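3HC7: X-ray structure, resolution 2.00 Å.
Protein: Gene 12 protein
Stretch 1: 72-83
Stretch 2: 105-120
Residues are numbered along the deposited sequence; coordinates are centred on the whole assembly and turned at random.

Stretch 1, residues 72-83: PYADFAMAGYSQ
Stretch 2 105-120: RFLHRLKKVIFWGNPM

Phe76 and Leu110 pack at the apolar centre, beside Met78 and Val113. Phe76 (chi1 74°, p; chi2 -67°) swings its ring back toward the second strand. Leu110 (t, p) lies over one ring face, with CD1 3.8 Å from the centroid of the Phe76 ring and 20° off its normal. Phe76 CE1 is 3.6 Å from Leu110 CB and 4.1 Å from Phe106 CB. Phe106 O sits at the ring edge, 3.6 Å from Phe76 CE1. Met78 (m, t, m) brings CE to 4.2 Å from Val113 CG2 and 4.3 Å from Leu110 CD1; Val113 is t. Phe115 points to this same face.

The other face carries Ala77, Ala79, Tyr81, Lys112, Ile114 and Trp116. Ala79 CB is 4.0 Å from Ile114 CB (m, t) and 4.0 Å from Trp116 CZ3. Trp116 has chi1 -59° (m) and chi2 -88°. Tyr81 (chi1 168°, t; chi2 46°) puts CD1 3.6 Å from Trp116 CB.

Strands 76-81 and 110-116 run parallel, 3° apart in direction, with axes 4.6 Å apart at closest approach. Side chains point alternately to the two faces of the sheet, except at Gly80, which has none, and at Lys111, where the alternation is broken. The backbones are extended, phi -122 to -148° and psi 124 to 169° over 76-81, phi -118 to -147° and psi 127 to 139° over 112-116. Register pairs Phe76 with Leu110, Met78 with Val113, Ala79 with Ile114, Gly80 with Phe115 and Tyr81 with Trp116. Lys111 (phi/psi -106/-38°) interrupts the extended conformation, and the pairing shifts by one residue there.

The first stretch donates Phe76 N to Arg109 O (3.0 Å), Met78 N to Lys112 O (3.0 Å), Gly80 N to Ile114 O (2.9 Å) and Ser82 N to Trp116 O (2.9 Å). The second returns Ile114 N to Met78 O (2.7 Å) and Trp116 N to Gly80 O (3.0 Å). Lys111 N takes Phe76 O (3.0 Å). Lys112 N, 3.8 Å from Phe76 O, is left without a partner.

Beyond the strands, Ser82 (phi/psi 51/-118°; chi1 90°, p) and Gly117 (49/60°) both have positive phi. Ser82 CA is 3.2 Å from Gly117 O, a CA-H...O contact.

At the opposite end, Arg109 (m, t, p; chi4 -175°) turns its guanidinium toward the first stretch. NH2 and NE of Arg109 both donate to Ala74 O, at 2.8 and 3.0 Å. Ala74 O lies at the guanidinium edge, near its plane. Pro72 O lies over one face, 3.3 Å from Arg109 CZ; its angles are too poor for hydrogen bonds. Asp75 (m) and Lys111 (m, m, t, t) form the charged margin. Asp75 OD2 is 4.2 Å from Lys111 NZ, beyond a salt bridge.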

# COMPACT_ATOMS: atom_id res chain seq x y z
N PRO A 72 0.20 26.05 7.51
CA PRO A 72 -0.90 25.64 8.40
C PRO A 72 -2.28 25.68 7.75
O PRO A 72 -3.22 25.08 8.29
CB PRO A 72 -0.82 26.65 9.54
CG PRO A 72 0.59 27.15 9.52
CD PRO A 72 0.96 27.18 8.06
N TYR A 73 -2.42 26.38 6.63
CA TYR A 73 -3.72 26.49 5.99
C TYR A 73 -3.83 25.51 4.83
O TYR A 73 -4.83 25.48 4.11
CB TYR A 73 -3.97 27.92 5.51
N ALA A 74 -2.78 24.71 4.66
CA ALA A 74 -2.74 23.73 3.58
C ALA A 74 -3.33 22.41 4.03
O ALA A 74 -2.88 21.83 5.03
CB ALA A 74 -1.31 23.53 3.10
N ASP A 75 -4.34 21.94 3.31
CA ASP A 75 -4.87 20.61 3.54
C ASP A 75 -3.98 19.63 2.79
O ASP A 75 -3.05 20.06 2.11
CB ASP A 75 -6.32 20.51 3.06
CG ASP A 75 -7.27 21.29 3.95
OD1 ASP A 75 -6.93 21.54 5.12
OD2 ASP A 75 -8.37 21.64 3.47
N PHE A 76 -4.24 18.34 2.91
CA PHE A 76 -3.42 17.38 2.16
C PHE A 76 -4.17 16.12 1.74
O PHE A 76 -5.29 15.86 2.19
CB PHE A 76 -2.13 17.02 2.91
CG PHE A 76 -2.34 16.11 4.10
CD1 PHE A 76 -3.04 16.54 5.22
CD2 PHE A 76 -1.81 14.83 4.10
CE1 PHE A 76 -3.22 15.72 6.31
CE2 PHE A 76 -1.98 13.98 5.20
CZ PHE A 76 -2.69 14.43 6.30
N ALA A 77 -3.51 15.36 0.87
CA ALA A 77 -4.03 14.09 0.38
C ALA A 77 -2.86 13.12 0.26
O ALA A 77 -1.70 13.54 0.19
CB ALA A 77 -4.71 14.30 -0.98
N MET A 78 -3.15 11.83 0.24
CA MET A 78 -2.11 10.83 0.09
C MET A 78 -2.51 9.80 -0.96
O MET A 78 -3.69 9.50 -1.14
CB MET A 78 -1.83 10.13 1.42
CG MET A 78 -1.28 11.04 2.52
SD MET A 78 -0.91 10.12 4.04
CE MET A 78 -2.53 9.49 4.44
N ALA A 79 -1.51 9.25 -1.64
CA ALA A 79 -1.75 8.25 -2.68
C ALA A 79 -0.62 7.24 -2.71
O ALA A 79 0.55 7.60 -2.87
CB ALA A 79 -1.90 8.93 -4.04
N GLY A 80 -0.98 5.97 -2.58
CA GLY A 80 -0.00 4.90 -2.59
C GLY A 80 -0.49 3.69 -3.35
O GLY A 80 -1.68 3.37 -3.33
N TYR A 81 0.44 3.01 -4.00
CA TYR A 81 0.15 1.84 -4.82
C TYR A 81 0.94 0.64 -4.30
O TYR A 81 2.15 0.75 -4.07
CB TYR A 81 0.51 2.15 -6.28
CG TYR A 81 0.55 0.97 -7.22
CD1 TYR A 81 -0.46 0.01 -7.23
CD2 TYR A 81 1.58 0.84 -8.14
CE1 TYR A 81 -0.43 -1.06 -8.10
CE2 TYR A 81 1.62 -0.23 -9.03
CZ TYR A 81 0.62 -1.17 -9.00
OH TYR A 81 0.67 -2.22 -9.88
N SER A 82 0.25 -0.48 -4.12
CA SER A 82 0.83 -1.75 -3.67
C SER A 82 1.69 -1.61 -2.41
O SER A 82 1.16 -1.23 -1.37
CB SER A 82 1.52 -2.53 -4.82
OG SER A 82 2.89 -2.23 -4.98
N GLN A 83 2.98 -1.90 -2.45
CA GLN A 83 3.79 -1.65 -1.26
C GLN A 83 3.57 -0.21 -0.78
O GLN A 83 3.56 0.07 0.42
CB GLN A 83 5.28 -1.91 -1.52
CG GLN A 83 6.17 -1.61 -0.32
CD GLN A 83 7.64 -1.92 -0.57
OE1 GLN A 83 8.51 -1.46 0.17
NE2 GLN A 83 7.92 -2.71 -1.60
N ARG A 105 -2.72 15.60 14.90
CA ARG A 105 -3.10 17.01 14.82
C ARG A 105 -3.34 17.45 13.38
O ARG A 105 -3.90 18.51 13.14
CB ARG A 105 -2.03 17.89 15.46
CG ARG A 105 -0.68 17.86 14.76
CD ARG A 105 0.42 18.43 15.65
NE ARG A 105 1.75 18.20 15.10
CZ ARG A 105 2.38 19.06 14.31
NH1 ARG A 105 1.81 20.21 13.99
NH2 ARG A 105 3.59 18.77 13.84
N PHE A 106 -2.93 16.63 12.41
CA PHE A 106 -3.20 16.97 11.02
C PHE A 106 -4.46 16.28 10.52
O PHE A 106 -4.86 16.47 9.37
CB PHE A 106 -2.02 16.61 10.11
CG PHE A 106 -0.72 17.28 10.48
CD1 PHE A 106 -0.60 18.66 10.43
CD2 PHE A 106 0.38 16.53 10.87
CE1 PHE A 106 0.59 19.28 10.76
CE2 PHE A 106 1.57 17.15 11.21
CZ PHE A 106 1.67 18.52 11.16
N LEU A 107 -5.09 15.48 11.38
CA LEU A 107 -6.24 14.69 10.94
C LEU A 107 -7.31 15.56 10.30
O LEU A 107 -7.84 15.22 9.24
CB LEU A 107 -6.82 13.87 12.09
CG LEU A 107 -8.10 13.09 11.75
CD1 LEU A 107 -7.90 12.26 10.49
CD2 LEU A 107 -8.53 12.20 12.90
N HIS A 108 -7.63 16.68 10.93
CA HIS A 108 -8.69 17.56 10.44
C HIS A 108 -8.32 18.19 9.09
O HIS A 108 -9.17 18.79 8.43
CB HIS A 108 -9.00 18.65 11.47
CG HIS A 108 -7.91 19.66 11.64
ND1 HIS A 108 -6.74 19.38 12.32
CD2 HIS A 108 -7.80 20.94 11.21
CE1 HIS A 108 -5.96 20.45 12.31
NE2 HIS A 108 -6.58 21.41 11.63
N ARG A 109 -7.07 18.04 8.68
CA ARG A 109 -6.62 18.63 7.42
C ARG A 109 -6.50 17.61 6.28
O ARG A 109 -6.28 17.99 5.13
CB ARG A 109 -5.31 19.37 7.61
CG ARG A 109 -5.46 20.61 8.45
CD ARG A 109 -4.13 21.06 8.99
NE ARG A 109 -3.28 21.63 7.96
CZ ARG A 109 -2.02 22.01 8.18
NH1 ARG A 109 -1.49 21.87 9.38
NH2 ARG A 109 -1.31 22.53 7.19
N LEU A 110 -6.66 16.33 6.60
CA LEU A 110 -6.61 15.28 5.60
C LEU A 110 -7.95 15.22 4.88
O LEU A 110 -8.99 15.01 5.50
CB LEU A 110 -6.32 13.93 6.26
CG LEU A 110 -6.29 12.70 5.34
CD1 LEU A 110 -5.24 12.85 4.25
CD2 LEU A 110 -6.06 11.42 6.15
N LYS A 111 -7.92 15.40 3.56
CA LYS A 111 -9.15 15.43 2.77
C LYS A 111 -9.38 14.17 1.95
O LYS A 111 -10.51 13.71 1.81
CB LYS A 111 -9.18 16.66 1.86
CG LYS A 111 -9.18 17.98 2.61
CD LYS A 111 -10.30 18.04 3.64
CE LYS A 111 -10.32 19.39 4.34
NZ LYS A 111 -11.34 19.44 5.42
N LYS A 112 -8.30 13.61 1.40
CA LYS A 112 -8.44 12.51 0.46
C LYS A 112 -7.29 11.53 0.56
O LYS A 112 -6.13 11.93 0.66
CB LYS A 112 -8.50 13.04 -0.98
CG LYS A 112 -9.68 13.96 -1.28
CD LYS A 112 -9.54 14.57 -2.66
CE LYS A 112 -10.60 15.64 -2.90
NZ LYS A 112 -11.86 15.05 -3.40
N VAL A 113 -7.60 10.24 0.51
CA VAL A 113 -6.58 9.21 0.44
C VAL A 113 -6.89 8.28 -0.70
O VAL A 113 -8.05 7.90 -0.90
CB VAL A 113 -6.51 8.38 1.73
CG1 VAL A 113 -5.31 7.46 1.69
CG2 VAL A 113 -6.43 9.29 2.92
N ILE A 114 -5.86 7.90 -1.45
CA ILE A 114 -6.00 6.96 -2.55
C ILE A 114 -5.10 5.75 -2.37
O ILE A 114 -3.89 5.89 -2.16
CB ILE A 114 -5.63 7.61 -3.90
CG1 ILE A 114 -6.64 8.68 -4.27
CG2 ILE A 114 -5.55 6.55 -4.98
CD1 ILE A 114 -6.18 9.57 -5.39
N PHE A 115 -5.70 4.57 -2.45
CA PHE A 115 -4.96 3.32 -2.50
C PHE A 115 -5.24 2.59 -3.81
O PHE A 115 -6.39 2.51 -4.25
CB PHE A 115 -5.38 2.40 -1.36
CG PHE A 115 -5.23 3.00 0.01
CD1 PHE A 115 -3.98 3.07 0.62
CD2 PHE A 115 -6.33 3.48 0.69
CE1 PHE A 115 -3.84 3.61 1.89
CE2 PHE A 115 -6.20 4.02 1.96
CZ PHE A 115 -4.95 4.09 2.56
N TRP A 116 -4.19 2.06 -4.44
CA TRP A 116 -4.36 1.08 -5.51
C TRP A 116 -3.68 -0.19 -5.02
O TRP A 116 -2.60 -0.12 -4.43
CB TRP A 116 -3.66 1.51 -6.80
CG TRP A 116 -4.08 2.82 -7.42
CD1 TRP A 116 -5.09 3.03 -8.32
CD2 TRP A 116 -3.43 4.09 -7.25
NE1 TRP A 116 -5.13 4.35 -8.69
CE2 TRP A 116 -4.12 5.03 -8.05
CE3 TRP A 116 -2.34 4.53 -6.49
CZ2 TRP A 116 -3.76 6.37 -8.11
CZ3 TRP A 116 -1.98 5.86 -6.56
CH2 TRP A 116 -2.69 6.77 -7.36
N GLY A 117 -4.31 -1.34 -5.27
CA GLY A 117 -3.74 -2.64 -4.91
C GLY A 117 -3.25 -2.74 -3.47
O GLY A 117 -2.08 -3.03 -3.24
N ASN A 118 -4.16 -2.54 -2.53
CA ASN A 118 -3.85 -2.32 -1.11
C ASN A 118 -3.86 -3.58 -0.21
O ASN A 118 -4.92 -4.12 0.11
CB ASN A 118 -4.83 -1.27 -0.56
CG ASN A 118 -4.50 -0.84 0.85
OD1 ASN A 118 -3.44 -1.16 1.38
ND2 ASN A 118 -5.41 -0.11 1.48
N PRO A 119 -2.67 -4.02 0.25
CA PRO A 119 -2.62 -5.19 1.13
C PRO A 119 -3.28 -4.95 2.49
O PRO A 119 -3.51 -5.91 3.23
CB PRO A 119 -1.12 -5.44 1.30
CG PRO A 119 -0.49 -4.83 0.10
CD PRO A 119 -1.33 -3.60 -0.19
N MET A 120 -3.59 -3.70 2.82
CA MET A 120 -4.31 -3.39 4.05
C MET A 120 -5.74 -2.99 3.75
O MET A 120 -6.40 -2.38 4.60
CB MET A 120 -3.65 -2.21 4.79
CG MET A 120 -2.33 -2.50 5.46
SD MET A 120 -1.64 -0.98 6.15
CE MET A 120 -2.78 -0.64 7.49